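Local coordinates for putative uncharacterized protein (Cricetid herpesvirus 2, PDB 4ZKQ) that binds chemokines and probably serves the virus as a decoy receptor that intercepts these host signals, at residues A34-P39 against L165-E170; L60-L63 against K68-A71; A98-N103 against G154-L159; E280-R285 against I291-Y296; R351-P356 against T360-V365. One frame throughout, in Å; residues are numbered along the deposited sequence.

Contact 1: A34-P39 against L165-E170; sequences ATISLP and LIHFKE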
# COMPACT_ATOMS: atom_id res chain seq x y z
N ALA A 34 16.20 -8.56 -4.46
CA ALA A 34 16.36 -8.88 -3.04
C ALA A 34 15.01 -9.10 -2.39
O ALA A 34 14.01 -8.52 -2.81
CB ALA A 34 17.13 -7.78 -2.31
N THR A 35 14.98 -9.96 -1.38
CA THR A 35 13.74 -10.32 -0.69
C THR A 35 13.97 -10.38 0.81
O THR A 35 15.10 -10.48 1.27
CB THR A 35 13.21 -11.69 -1.15
OG1 THR A 35 14.16 -12.70 -0.81
CG2 THR A 35 12.95 -11.71 -2.65
N ILE A 36 12.88 -10.31 1.57
CA ILE A 36 12.93 -10.45 3.01
C ILE A 36 13.01 -11.92 3.37
O ILE A 36 12.20 -12.72 2.92
CB ILE A 36 11.70 -9.82 3.69
CG1 ILE A 36 11.68 -8.31 3.43
CG2 ILE A 36 11.72 -10.09 5.19
CD1 ILE A 36 10.43 -7.61 3.95
N SER A 37 14.00 -12.27 4.19
CA SER A 37 14.17 -13.64 4.66
C SER A 37 13.59 -13.80 6.06
O SER A 37 13.83 -12.97 6.93
CB SER A 37 15.66 -14.01 4.64
OG SER A 37 15.92 -15.18 5.40
N LEU A 38 12.79 -14.85 6.26
CA LEU A 38 12.30 -15.18 7.60
C LEU A 38 13.02 -16.40 8.17
O LEU A 38 13.32 -17.34 7.43
CB LEU A 38 10.79 -15.44 7.58
CG LEU A 38 9.89 -14.34 7.04
CD1 LEU A 38 8.43 -14.73 7.18
CD2 LEU A 38 10.17 -13.04 7.78
N PRO A 39 13.29 -16.40 9.48
CA PRO A 39 12.92 -15.32 10.40
C PRO A 39 13.79 -14.09 10.20
O PRO A 39 14.91 -14.19 9.71
CB PRO A 39 13.14 -15.94 11.78
CG PRO A 39 14.25 -16.92 11.55
CD PRO A 39 14.01 -17.48 10.17
N LEU A 165 7.36 -1.27 10.98
CA LEU A 165 7.53 -1.34 9.54
C LEU A 165 6.53 -2.31 8.95
O LEU A 165 6.37 -3.42 9.46
CB LEU A 165 8.95 -1.79 9.19
CG LEU A 165 9.22 -2.17 7.73
CD1 LEU A 165 9.16 -0.94 6.83
CD2 LEU A 165 10.55 -2.89 7.59
N ILE A 166 5.86 -1.90 7.88
CA ILE A 166 5.14 -2.83 7.04
C ILE A 166 5.77 -2.82 5.66
O ILE A 166 5.89 -1.77 5.02
CB ILE A 166 3.64 -2.50 6.95
CG1 ILE A 166 3.00 -2.68 8.33
CG2 ILE A 166 2.96 -3.39 5.92
CD1 ILE A 166 1.60 -2.18 8.43
N HIS A 167 6.20 -3.99 5.23
CA HIS A 167 6.68 -4.20 3.88
C HIS A 167 5.58 -4.93 3.14
O HIS A 167 5.21 -6.03 3.54
CB HIS A 167 7.98 -5.03 3.88
CG HIS A 167 8.53 -5.26 2.51
ND1 HIS A 167 7.97 -6.18 1.63
CD2 HIS A 167 9.56 -4.69 1.85
CE1 HIS A 167 8.65 -6.16 0.50
NE2 HIS A 167 9.62 -5.26 0.61
N PHE A 168 5.03 -4.30 2.12
CA PHE A 168 4.01 -4.93 1.27
C PHE A 168 4.59 -5.24 -0.10
O PHE A 168 4.92 -4.33 -0.88
CB PHE A 168 2.79 -4.02 1.14
CG PHE A 168 1.61 -4.66 0.45
CD1 PHE A 168 0.78 -5.53 1.14
CD2 PHE A 168 1.32 -4.38 -0.87
CE1 PHE A 168 -0.31 -6.13 0.50
CE2 PHE A 168 0.24 -4.97 -1.50
CZ PHE A 168 -0.57 -5.84 -0.82
N LYS A 169 4.76 -6.52 -0.39
CA LYS A 169 5.24 -6.94 -1.70
C LYS A 169 4.05 -7.08 -2.63
O LYS A 169 3.25 -8.00 -2.50
CB LYS A 169 6.03 -8.25 -1.63
CG LYS A 169 6.73 -8.54 -2.94
CD LYS A 169 7.68 -9.72 -2.86
CE LYS A 169 8.65 -9.70 -4.04
NZ LYS A 169 9.61 -10.84 -4.00
N GLU A 170 3.93 -6.13 -3.55
CA GLU A 170 2.84 -6.12 -4.50
C GLU A 170 2.96 -7.25 -5.50
O GLU A 170 4.01 -7.88 -5.65
CB GLU A 170 2.80 -4.78 -5.26
CG GLU A 170 2.51 -3.60 -4.37
CD GLU A 170 2.28 -2.31 -5.15
OE1 GLU A 170 2.70 -2.24 -6.32
OE2 GLU A 170 1.68 -1.37 -4.58

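Contact 2: L60-L63 against K68-A71; sequences LKFL and KETA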
# COMPACT_ATOMS: atom_id res chain seq x y z
N LEU A 60 2.68 6.17 14.68
CA LEU A 60 2.11 4.98 15.30
C LEU A 60 1.21 5.40 16.45
O LEU A 60 1.69 5.95 17.44
CB LEU A 60 3.22 4.06 15.81
CG LEU A 60 2.77 2.76 16.48
CD1 LEU A 60 1.87 1.92 15.57
CD2 LEU A 60 3.99 1.97 16.89
N LYS A 61 -0.09 5.16 16.31
CA LYS A 61 -1.07 5.56 17.32
C LYS A 61 -1.89 4.37 17.83
O LYS A 61 -2.25 3.48 17.06
CB LYS A 61 -2.02 6.60 16.76
CG LYS A 61 -1.37 7.92 16.40
CD LYS A 61 -2.39 8.90 15.88
CE LYS A 61 -1.76 10.27 15.71
NZ LYS A 61 -2.74 11.29 15.25
N PHE A 62 -2.21 4.41 19.12
CA PHE A 62 -3.05 3.40 19.75
C PHE A 62 -4.31 4.02 20.35
O PHE A 62 -4.28 5.14 20.85
CB PHE A 62 -2.28 2.67 20.85
CG PHE A 62 -1.19 1.77 20.34
CD1 PHE A 62 0.07 2.28 20.06
CD2 PHE A 62 -1.41 0.42 20.18
CE1 PHE A 62 1.07 1.46 19.60
CE2 PHE A 62 -0.41 -0.42 19.73
CZ PHE A 62 0.83 0.10 19.44
N LEU A 63 -5.42 3.28 20.28
CA LEU A 63 -6.65 3.62 20.98
C LEU A 63 -7.00 2.51 21.96
O LEU A 63 -6.75 1.33 21.69
CB LEU A 63 -7.81 3.81 20.01
CG LEU A 63 -8.15 5.20 19.48
CD1 LEU A 63 -9.42 5.10 18.66
CD2 LEU A 63 -8.32 6.22 20.60
N LYS A 68 -7.76 -3.21 25.48
CA LYS A 68 -6.32 -3.14 25.20
C LYS A 68 -6.01 -1.98 24.28
O LYS A 68 -6.87 -1.51 23.53
CB LYS A 68 -5.81 -4.43 24.56
CG LYS A 68 -5.90 -5.68 25.43
CD LYS A 68 -5.27 -6.87 24.71
CE LYS A 68 -5.53 -8.18 25.43
NZ LYS A 68 -5.00 -9.36 24.66
N GLU A 69 -4.77 -1.50 24.34
CA GLU A 69 -4.30 -0.48 23.41
C GLU A 69 -4.19 -1.11 22.03
O GLU A 69 -3.52 -2.13 21.86
CB GLU A 69 -2.96 0.09 23.85
CG GLU A 69 -3.07 1.10 24.98
CD GLU A 69 -3.14 2.53 24.46
OE1 GLU A 69 -2.07 3.16 24.36
OE2 GLU A 69 -4.25 3.01 24.16
N THR A 70 -4.86 -0.50 21.05
CA THR A 70 -5.00 -1.08 19.72
C THR A 70 -4.56 -0.13 18.61
O THR A 70 -5.00 1.02 18.58
CB THR A 70 -6.46 -1.48 19.47
OG1 THR A 70 -6.90 -2.34 20.53
CG2 THR A 70 -6.61 -2.19 18.13
N ALA A 71 -3.70 -0.61 17.71
CA ALA A 71 -3.31 0.12 16.51
C ALA A 71 -3.82 -0.60 15.28
O ALA A 71 -3.82 -1.83 15.23
CB ALA A 71 -1.80 0.28 16.45
O HOH W 1 -4.52 5.77 23.46

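Contact 3: A98-N103 against G154-L159; sequences AHVAVN and GPDGHL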
# COMPACT_ATOMS: atom_id res chain seq x y z
N ALA A 98 11.86 1.27 31.55
CA ALA A 98 12.20 0.55 32.76
C ALA A 98 11.00 0.40 33.69
O ALA A 98 10.81 -0.64 34.32
CB ALA A 98 13.35 1.24 33.49
N HIS A 99 10.18 1.44 33.77
CA HIS A 99 9.10 1.50 34.74
C HIS A 99 7.85 0.72 34.32
O HIS A 99 6.96 0.47 35.14
CB HIS A 99 8.72 2.96 35.01
CG HIS A 99 8.07 3.65 33.85
ND1 HIS A 99 6.71 3.67 33.68
CD2 HIS A 99 8.61 4.33 32.81
CE1 HIS A 99 6.43 4.36 32.57
NE2 HIS A 99 7.55 4.76 32.04
N VAL A 100 7.77 0.34 33.05
CA VAL A 100 6.60 -0.38 32.55
C VAL A 100 6.88 -1.88 32.55
O VAL A 100 7.95 -2.33 32.13
CB VAL A 100 6.19 0.10 31.14
CG1 VAL A 100 7.33 -0.04 30.17
CG2 VAL A 100 4.97 -0.66 30.64
N ALA A 101 5.90 -2.64 33.04
CA ALA A 101 6.04 -4.09 33.22
C ALA A 101 5.13 -4.84 32.25
O ALA A 101 4.07 -5.33 32.63
CB ALA A 101 5.72 -4.48 34.65
N VAL A 102 5.56 -4.92 31.00
CA VAL A 102 4.81 -5.63 29.97
C VAL A 102 5.72 -6.67 29.34
O VAL A 102 6.86 -6.37 28.99
CB VAL A 102 4.25 -4.66 28.90
CG1 VAL A 102 3.55 -5.43 27.79
CG2 VAL A 102 3.29 -3.68 29.54
N ASN A 103 5.21 -7.88 29.22
CA ASN A 103 5.97 -8.98 28.64
C ASN A 103 5.74 -9.04 27.14
O ASN A 103 4.70 -8.62 26.65
CB ASN A 103 5.58 -10.31 29.29
CG ASN A 103 5.89 -10.36 30.78
OD1 ASN A 103 6.99 -10.00 31.20
ND2 ASN A 103 4.93 -10.81 31.58
N GLY A 154 -2.75 -2.87 29.33
CA GLY A 154 -2.43 -1.83 30.30
C GLY A 154 -2.58 -0.43 29.72
O GLY A 154 -3.09 -0.27 28.61
N PRO A 155 -2.14 0.58 30.49
CA PRO A 155 -2.06 1.95 29.98
C PRO A 155 -0.69 2.26 29.38
O PRO A 155 -0.56 3.26 28.67
CB PRO A 155 -2.31 2.81 31.24
CG PRO A 155 -2.39 1.83 32.41
CD PRO A 155 -1.84 0.53 31.93
N ASP A 156 0.30 1.42 29.66
CA ASP A 156 1.68 1.69 29.27
C ASP A 156 2.20 0.74 28.19
O ASP A 156 3.35 0.86 27.76
CB ASP A 156 2.59 1.60 30.50
CG ASP A 156 2.32 2.70 31.51
OD1 ASP A 156 2.08 3.85 31.10
OD2 ASP A 156 2.33 2.40 32.73
N GLY A 157 1.36 -0.20 27.76
CA GLY A 157 1.76 -1.18 26.76
C GLY A 157 2.27 -0.55 25.47
O GLY A 157 3.29 -0.98 24.92
N HIS A 158 1.56 0.46 24.99
CA HIS A 158 1.93 1.14 23.74
C HIS A 158 3.36 1.68 23.77
O HIS A 158 3.99 1.84 22.72
CB HIS A 158 0.96 2.28 23.46
CG HIS A 158 1.11 3.44 24.38
ND1 HIS A 158 0.61 3.44 25.67
CD2 HIS A 158 1.70 4.65 24.20
CE1 HIS A 158 0.90 4.60 26.24
NE2 HIS A 158 1.55 5.35 25.38
N LEU A 159 3.87 1.97 24.96
CA LEU A 159 5.20 2.56 25.10
C LEU A 159 6.32 1.58 24.78
O LEU A 159 7.47 1.98 24.66
CB LEU A 159 5.41 3.10 26.52
CG LEU A 159 4.48 4.23 26.97
CD1 LEU A 159 4.75 4.56 28.43
CD2 LEU A 159 4.67 5.47 26.11

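Contact 4: E280-R285 against I291-Y296; sequences EVTPGR and ISYTFY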
# COMPACT_ATOMS: atom_id res chain seq x y z
N GLU A 280 -15.36 5.94 -23.67
CA GLU A 280 -15.54 4.55 -23.26
C GLU A 280 -14.37 3.69 -23.71
O GLU A 280 -14.12 2.62 -23.15
CB GLU A 280 -16.85 4.00 -23.82
CG GLU A 280 -18.09 4.62 -23.20
CD GLU A 280 -18.28 4.24 -21.75
OE1 GLU A 280 -17.90 3.12 -21.36
OE2 GLU A 280 -18.82 5.07 -20.98
N VAL A 281 -13.67 4.16 -24.73
CA VAL A 281 -12.44 3.53 -25.18
C VAL A 281 -11.40 4.61 -25.25
O VAL A 281 -11.59 5.63 -25.92
CB VAL A 281 -12.59 2.83 -26.52
CG1 VAL A 281 -11.28 2.20 -26.96
CG2 VAL A 281 -13.67 1.79 -26.42
N THR A 282 -10.29 4.42 -24.55
CA THR A 282 -9.30 5.47 -24.44
C THR A 282 -8.53 5.56 -25.75
O THR A 282 -8.13 4.53 -26.30
CB THR A 282 -8.35 5.22 -23.26
OG1 THR A 282 -9.12 4.92 -22.09
CG2 THR A 282 -7.49 6.44 -23.01
N PRO A 283 -8.34 6.78 -26.28
CA PRO A 283 -7.59 6.94 -27.53
C PRO A 283 -6.16 6.41 -27.45
O PRO A 283 -5.44 6.70 -26.50
CB PRO A 283 -7.59 8.45 -27.76
CG PRO A 283 -8.76 8.95 -27.02
CD PRO A 283 -8.89 8.07 -25.82
N GLY A 284 -5.76 5.66 -28.46
CA GLY A 284 -4.41 5.13 -28.54
C GLY A 284 -4.11 4.70 -29.95
O GLY A 284 -4.99 4.74 -30.81
N ARG A 285 -2.87 4.29 -30.21
CA ARG A 285 -2.49 3.79 -31.52
C ARG A 285 -2.48 2.27 -31.52
O ARG A 285 -1.78 1.65 -30.73
CB ARG A 285 -1.12 4.33 -31.93
CG ARG A 285 -0.89 4.34 -33.43
CD ARG A 285 0.47 4.92 -33.79
NE ARG A 285 1.56 4.02 -33.44
CZ ARG A 285 2.85 4.31 -33.60
NH1 ARG A 285 3.21 5.49 -34.09
NH2 ARG A 285 3.77 3.42 -33.26
N ILE A 291 -1.46 -2.04 -28.27
CA ILE A 291 -1.93 -0.66 -28.23
C ILE A 291 -0.87 0.20 -27.55
O ILE A 291 -0.33 -0.19 -26.52
CB ILE A 291 -3.25 -0.50 -27.46
CG1 ILE A 291 -4.26 -1.58 -27.87
CG2 ILE A 291 -3.83 0.90 -27.67
CD1 ILE A 291 -5.49 -1.63 -26.98
N SER A 292 -0.57 1.35 -28.14
CA SER A 292 0.40 2.28 -27.57
C SER A 292 -0.26 3.60 -27.19
O SER A 292 -1.00 4.19 -27.98
CB SER A 292 1.54 2.53 -28.56
OG SER A 292 2.18 1.31 -28.88
N TYR A 293 0.00 4.03 -25.96
CA TYR A 293 -0.48 5.31 -25.47
C TYR A 293 0.70 6.21 -25.16
O TYR A 293 1.71 5.75 -24.62
CB TYR A 293 -1.32 5.14 -24.21
CG TYR A 293 -2.45 4.14 -24.31
CD1 TYR A 293 -3.66 4.50 -24.88
CD2 TYR A 293 -2.31 2.86 -23.80
CE1 TYR A 293 -4.70 3.60 -24.96
CE2 TYR A 293 -3.35 1.95 -23.88
CZ TYR A 293 -4.54 2.33 -24.45
OH TYR A 293 -5.57 1.43 -24.53
N THR A 294 0.57 7.49 -25.49
CA THR A 294 1.59 8.46 -25.12
C THR A 294 0.95 9.66 -24.45
O THR A 294 -0.22 9.98 -24.67
CB THR A 294 2.40 8.94 -26.35
OG1 THR A 294 1.56 9.69 -27.23
CG2 THR A 294 2.98 7.75 -27.10
N PHE A 295 1.73 10.31 -23.59
CA PHE A 295 1.30 11.53 -22.92
C PHE A 295 2.51 12.32 -22.47
O PHE A 295 3.60 11.77 -22.29
CB PHE A 295 0.40 11.20 -21.72
CG PHE A 295 1.04 10.29 -20.71
CD1 PHE A 295 1.81 10.81 -19.68
CD2 PHE A 295 0.86 8.92 -20.78
CE1 PHE A 295 2.40 9.97 -18.74
CE2 PHE A 295 1.45 8.08 -19.85
CZ PHE A 295 2.21 8.61 -18.83
N TYR A 296 2.31 13.62 -22.32
CA TYR A 296 3.32 14.51 -21.77
C TYR A 296 3.17 14.57 -20.25
O TYR A 296 2.05 14.49 -19.73
CB TYR A 296 3.19 15.91 -22.38
CG TYR A 296 3.82 17.02 -21.57
CD1 TYR A 296 3.11 17.66 -20.56
CD2 TYR A 296 5.12 17.45 -21.83
CE1 TYR A 296 3.68 18.68 -19.82
CE2 TYR A 296 5.70 18.47 -21.09
CZ TYR A 296 4.98 19.08 -20.09
OH TYR A 296 5.54 20.10 -19.36
O HOH W 2 -7.96 2.08 -25.63

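Contact 5: R351-P356 against T360-V365; sequences RLTYHP and TVRLDV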
# COMPACT_ATOMS: atom_id res chain seq x y z
N ARG A 351 5.13 -2.38 -21.68
CA ARG A 351 6.42 -1.74 -21.88
C ARG A 351 6.26 -0.26 -21.61
O ARG A 351 5.31 0.38 -22.08
CB ARG A 351 6.96 -1.97 -23.29
CG ARG A 351 8.34 -1.36 -23.52
CD ARG A 351 8.78 -1.41 -24.99
NE ARG A 351 8.68 -2.75 -25.57
CZ ARG A 351 7.74 -3.13 -26.43
NH1 ARG A 351 6.81 -2.29 -26.86
NH2 ARG A 351 7.75 -4.38 -26.89
N LEU A 352 7.20 0.29 -20.85
CA LEU A 352 7.16 1.69 -20.48
C LEU A 352 8.47 2.33 -20.92
O LEU A 352 9.55 1.82 -20.62
CB LEU A 352 6.95 1.83 -18.97
CG LEU A 352 6.67 3.22 -18.42
CD1 LEU A 352 5.31 3.70 -18.87
CD2 LEU A 352 6.75 3.20 -16.90
N THR A 353 8.36 3.44 -21.63
CA THR A 353 9.53 4.16 -22.10
C THR A 353 9.31 5.65 -21.96
O THR A 353 8.18 6.13 -22.03
CB THR A 353 9.85 3.83 -23.58
OG1 THR A 353 8.73 4.16 -24.40
CG2 THR A 353 10.16 2.35 -23.73
N TYR A 354 10.40 6.37 -21.73
CA TYR A 354 10.35 7.81 -21.54
C TYR A 354 11.30 8.50 -22.49
O TYR A 354 12.43 8.05 -22.69
CB TYR A 354 10.70 8.16 -20.09
CG TYR A 354 10.70 9.64 -19.81
CD1 TYR A 354 9.57 10.40 -20.01
CD2 TYR A 354 11.83 10.27 -19.31
CE1 TYR A 354 9.55 11.74 -19.73
CE2 TYR A 354 11.83 11.62 -19.03
CZ TYR A 354 10.69 12.35 -19.25
OH TYR A 354 10.67 13.70 -18.98
N HIS A 355 10.83 9.60 -23.08
CA HIS A 355 11.60 10.37 -24.05
C HIS A 355 11.91 11.74 -23.44
O HIS A 355 11.09 12.65 -23.51
CB HIS A 355 10.83 10.50 -25.36
CG HIS A 355 10.26 9.21 -25.85
ND1 HIS A 355 11.05 8.20 -26.36
CD2 HIS A 355 8.99 8.75 -25.89
CE1 HIS A 355 10.28 7.18 -26.71
NE2 HIS A 355 9.03 7.48 -26.43
N PRO A 356 13.09 11.87 -22.80
CA PRO A 356 13.40 13.08 -22.03
C PRO A 356 13.29 14.36 -22.85
O PRO A 356 12.84 15.37 -22.32
CB PRO A 356 14.85 12.85 -21.59
CG PRO A 356 15.07 11.38 -21.67
CD PRO A 356 14.22 10.91 -22.80
N THR A 360 7.87 12.91 -22.91
CA THR A 360 6.76 12.07 -23.32
C THR A 360 6.96 10.65 -22.83
O THR A 360 8.00 10.04 -23.07
CB THR A 360 6.60 12.06 -24.86
OG1 THR A 360 6.45 13.41 -25.32
CG2 THR A 360 5.37 11.25 -25.27
N VAL A 361 5.95 10.13 -22.15
CA VAL A 361 5.93 8.73 -21.76
C VAL A 361 5.18 7.96 -22.82
O VAL A 361 4.22 8.46 -23.40
CB VAL A 361 5.24 8.53 -20.39
CG1 VAL A 361 5.13 7.04 -20.06
CG2 VAL A 361 6.00 9.24 -19.31
N ARG A 362 5.64 6.74 -23.07
CA ARG A 362 4.92 5.81 -23.92
C ARG A 362 4.67 4.51 -23.17
O ARG A 362 5.60 3.88 -22.66
CB ARG A 362 5.68 5.55 -25.22
CG ARG A 362 5.05 4.47 -26.09
CD ARG A 362 5.74 4.37 -27.45
NE ARG A 362 5.35 3.16 -28.17
CZ ARG A 362 5.56 2.95 -29.47
NH1 ARG A 362 6.15 3.87 -30.21
NH2 ARG A 362 5.16 1.82 -30.04
N LEU A 363 3.40 4.15 -23.09
CA LEU A 363 2.97 2.86 -22.55
C LEU A 363 2.48 1.95 -23.66
O LEU A 363 1.53 2.29 -24.37
CB LEU A 363 1.85 3.06 -21.52
CG LEU A 363 1.24 1.78 -20.94
CD1 LEU A 363 2.24 1.02 -20.10
CD2 LEU A 363 -0.00 2.12 -20.13
N ASP A 364 3.13 0.80 -23.81
CA ASP A 364 2.69 -0.22 -24.75
C ASP A 364 1.99 -1.33 -24.00
O ASP A 364 2.50 -1.84 -23.00
CB ASP A 364 3.86 -0.78 -25.54
CG ASP A 364 4.60 0.28 -26.32
OD1 ASP A 364 3.92 1.12 -26.95
OD2 ASP A 364 5.84 0.27 -26.31
N VAL A 365 0.80 -1.68 -24.48
CA VAL A 365 0.02 -2.76 -23.91
C VAL A 365 -0.12 -3.88 -24.93
O VAL A 365 -0.75 -3.70 -25.97
CB VAL A 365 -1.38 -2.29 -23.49
CG1 VAL A 365 -2.14 -3.43 -22.84
CG2 VAL A 365 -1.29 -1.10 -22.56
O HOH W 3 6.93 1.97 -24.19

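Contact 1: A34-P39 against L165-E170
In the seven-stranded mixed sheet, strand 161-169 presents His167 to the loop that leads into helix 44-51, and Ile36 of that loop lies on the imidazole. The touch is a CH-pi contact: the CD1 methyl of Ile36 sits over one face of the ring, 3.6 Å from the centroid of His167 and 24° off its normal. It is shifted toward the rim, with Ile36 CD1 only 3.3 Å from His167 CG, so the packing is tight there. The ring is carried out from the strand toward Ile36 with CG anti to the backbone N (chi1 -179°), and the two side chains run antiparallel, each passing alongside the other. The backbones stay well apart, and no hydrogen bond joins the segments. The imidazole is held at its far end, where NE2 is hydrogen-bonded to the backbone O of Thr51, the last residue of the helix. The His167 side chain also packs on Cys52 and Cys177, which form a disulfide, while Ile36 also rests on Ile47 and Thr51. Loop, helix and strand therefore meet around this one histidine. At the margin, the extended Lys169 chain ends with NZ 3.7 Å from the CG2 methyl of Thr35.

Contact 2: L60-L63 against K68-A71
Phe62 lays its ring over Ala71, whose CB methyl stands above one face, 3.9 Å from the Phe62 centroid and 21° off the normal, a CH-pi contact offset toward the rim. Thr70 N lies in the plane of the ring, at its edge. Leu60 CD1 touches Ala71 CB more loosely at 4.1 Å. Beside the ring, Leu63 and Thr70 form an antiparallel hydrogen-bonded pair. Leu63 N reaches Thr70 O at 2.9 Å, nearly straight, and Thr70 N returns to Leu63 O at 2.7 Å along a more bent path. Thr70 OG1 donates in turn to Lys68 O, 3.1 Å away and well above the carbonyl plane. A water donates to both Phe62 O (2.7 Å) and OE2 of the bent Glu69 side chain (2.9 Å). Further out, the backbones of Glu69 and Ala71 hydrogen-bond to strand 147-152, Phe62 packs on Ile161, and Lys61 turns its NZ away, to the backbone O atoms of Glu187 and Leu190 and a salt bridge with Glu191. The pair thus starts the hairpin of strands 63-65 and 68-74. Two backbone N-H...O hydrogen bonds set its register, a water bridges one flank, and the aromatic face on the alanine methyl supplies apolar cover.

Contact 3: A98-N103 against G154-L159
Val100 pushes its CG2 methyl against the CB of Asp156, the valine and the aspartate lying flank to flank with their ends pointing opposite ways. The carbons are close, Val100 CG2 to Asp156 CB being 3.3 Å, and the same methyl lies 3.6 Å from the backbone O of Asp156. It gets there because CG2 stands anti to the backbone N of Val100, leaving CG1 wedged between that N and the carbonyl carbon (chi1 57°). Thus the aspartate is met at its methylene, not at its carboxylate. Two residues on, Val102 also faces across, its CG2 methyl 4.0 Å from the CA of Gly157, where no side chain intervenes. On the other flank the His99 ring comes only to the margin of the contact, with CE1 4.5 Å from Leu159 CD1. Its ND1 is 4.7 Å from Asp156 OD2, too far for a bond; if protonated, the imidazole might be weakly favoured by the nearby acid.

No hydrogen bond crosses between the segments. The Gly154-Leu159 side is shaped from within: Leu159 N bonds to Asp156 O at 3.1 Å, so the chain turns into the short 3-10 segment that begins at Gly157. Around this, Val102 packs on both cysteines of the Cys96-Cys160 disulfide, and Leu159 on Pro97. That disulfide joins the chain just beyond strand 85-94 to the residue just before strand 161-169, neighbours in the seven-stranded sheet. The result is apolar loop-on-loop packing beside a disulfide at the end of a beta-sheet.

Contact 4: E280-R285 against I291-Y296
Backbone hydrogen bonding joins Arg285 to Ser292 as an antiparallel hydrogen-bonded pair. Arg285 N gives to Ser292 O at 2.9 Å, almost straight (172°) and in the carbonyl plane; Ser292 N gives back to Arg285 O, also at 2.9 Å. A CA-H...O contact supports them, Ile291 CA lying 3.4 Å from Arg285 O.

Aromatic contact comes next. The Tyr293 ring, its CG beside its own backbone N (chi1 -52°), turns back along the incoming chain and offers its edge to two carbonyls. Pro283 O lies near the ring plane, 3.3 Å from Tyr293 CD1, and Thr282 O is 3.8 Å from Tyr293 CE1. Gly284, with no side chain, lets the ring come to 3.8 Å between its CA and Tyr293 CD1. The ring of Tyr394 is a further neighbour.

Water carries the remaining polar link: Tyr293 OH donates to a water at 2.7 Å, and that water also stands by Thr282 O, at a distance short enough to be read with caution. Outward, Thr282 OG1 is hydrogen-bonded to the backbone N of Tyr395 in strand 388-395, and the poorly ordered Arg285 forms a salt bridge with Glu287. Carbonyl oxygens at the ring edge face slightly positive aromatic hydrogens, probably a weak attraction.

Contact 5: R351-P356 against T360-V365
Asp364 is gripped by two arginines, one from each strand, and they use its two oxygens differently. Across the pair, Arg351 NH1 makes a salt bridge to Asp364 OD2 at 2.8 Å. The oxygen lies in the guanidinium plane, but the nitrogen stands 45° out of the carboxylate plane, and the two flat groups are turned 64° apart; a bend at chi3 brings the arginine's end round. Along the strand, the extended Arg362 brings NE to the syn lone pair of Asp364 OD1, also 2.8 Å, in a nearly straight bond. Ser292 OG is hydrogen-bonded to OD1 as well, so this buried acid is well compensated, which would favour its charged form. A water among Thr353 OG1, Arg362 O and Asp364 OD2 fills in beside it, 2.8 Å from Thr353 OG1.

The two strands of this beta hairpin pair through Arg351-Asp364, Thr353-Arg362 and His355-Thr360 as hydrogen-bonded pairs; the last is slacker, with Thr360 N 3.3 Å from His355 O. Leu352 and Tyr354 point to the opposite face. Leu352 CD1 meets Val361 CG1 at 3.6 Å, and the Tyr354 side chain crosses Val361 at about a right angle, Tyr354 CD1 to Val361 CG2 3.8 Å. Strand 290-296 continues the sheet beyond strand 360-366, Phe300 stacks on Tyr354, and Leu352 and Val361 rest against Leu381 and Met383 of strand 378-384.

In the fold
From the N terminus, contact 1 closes the longest loop: residues 34-39 wait some 125 residues for strand 161-169. Contacts 2 and 3 both nest inside it, in series. Contact 2 closes a short hairpin turn, and contact 3 then brings the loop after strand 85-94 to the loop before strand 161-169. These two touch, Phe62 and Glu69 lying against His158. The chain then crosses to the other side of its centre, where contact 4 and contact 5 follow in series, each spanning a short connection. They share one four-stranded antiparallel sheet, in which strands 290-296 and 360-366 are neighbours; contact 3 lies about 57 Å, centre to centre, from contact 4.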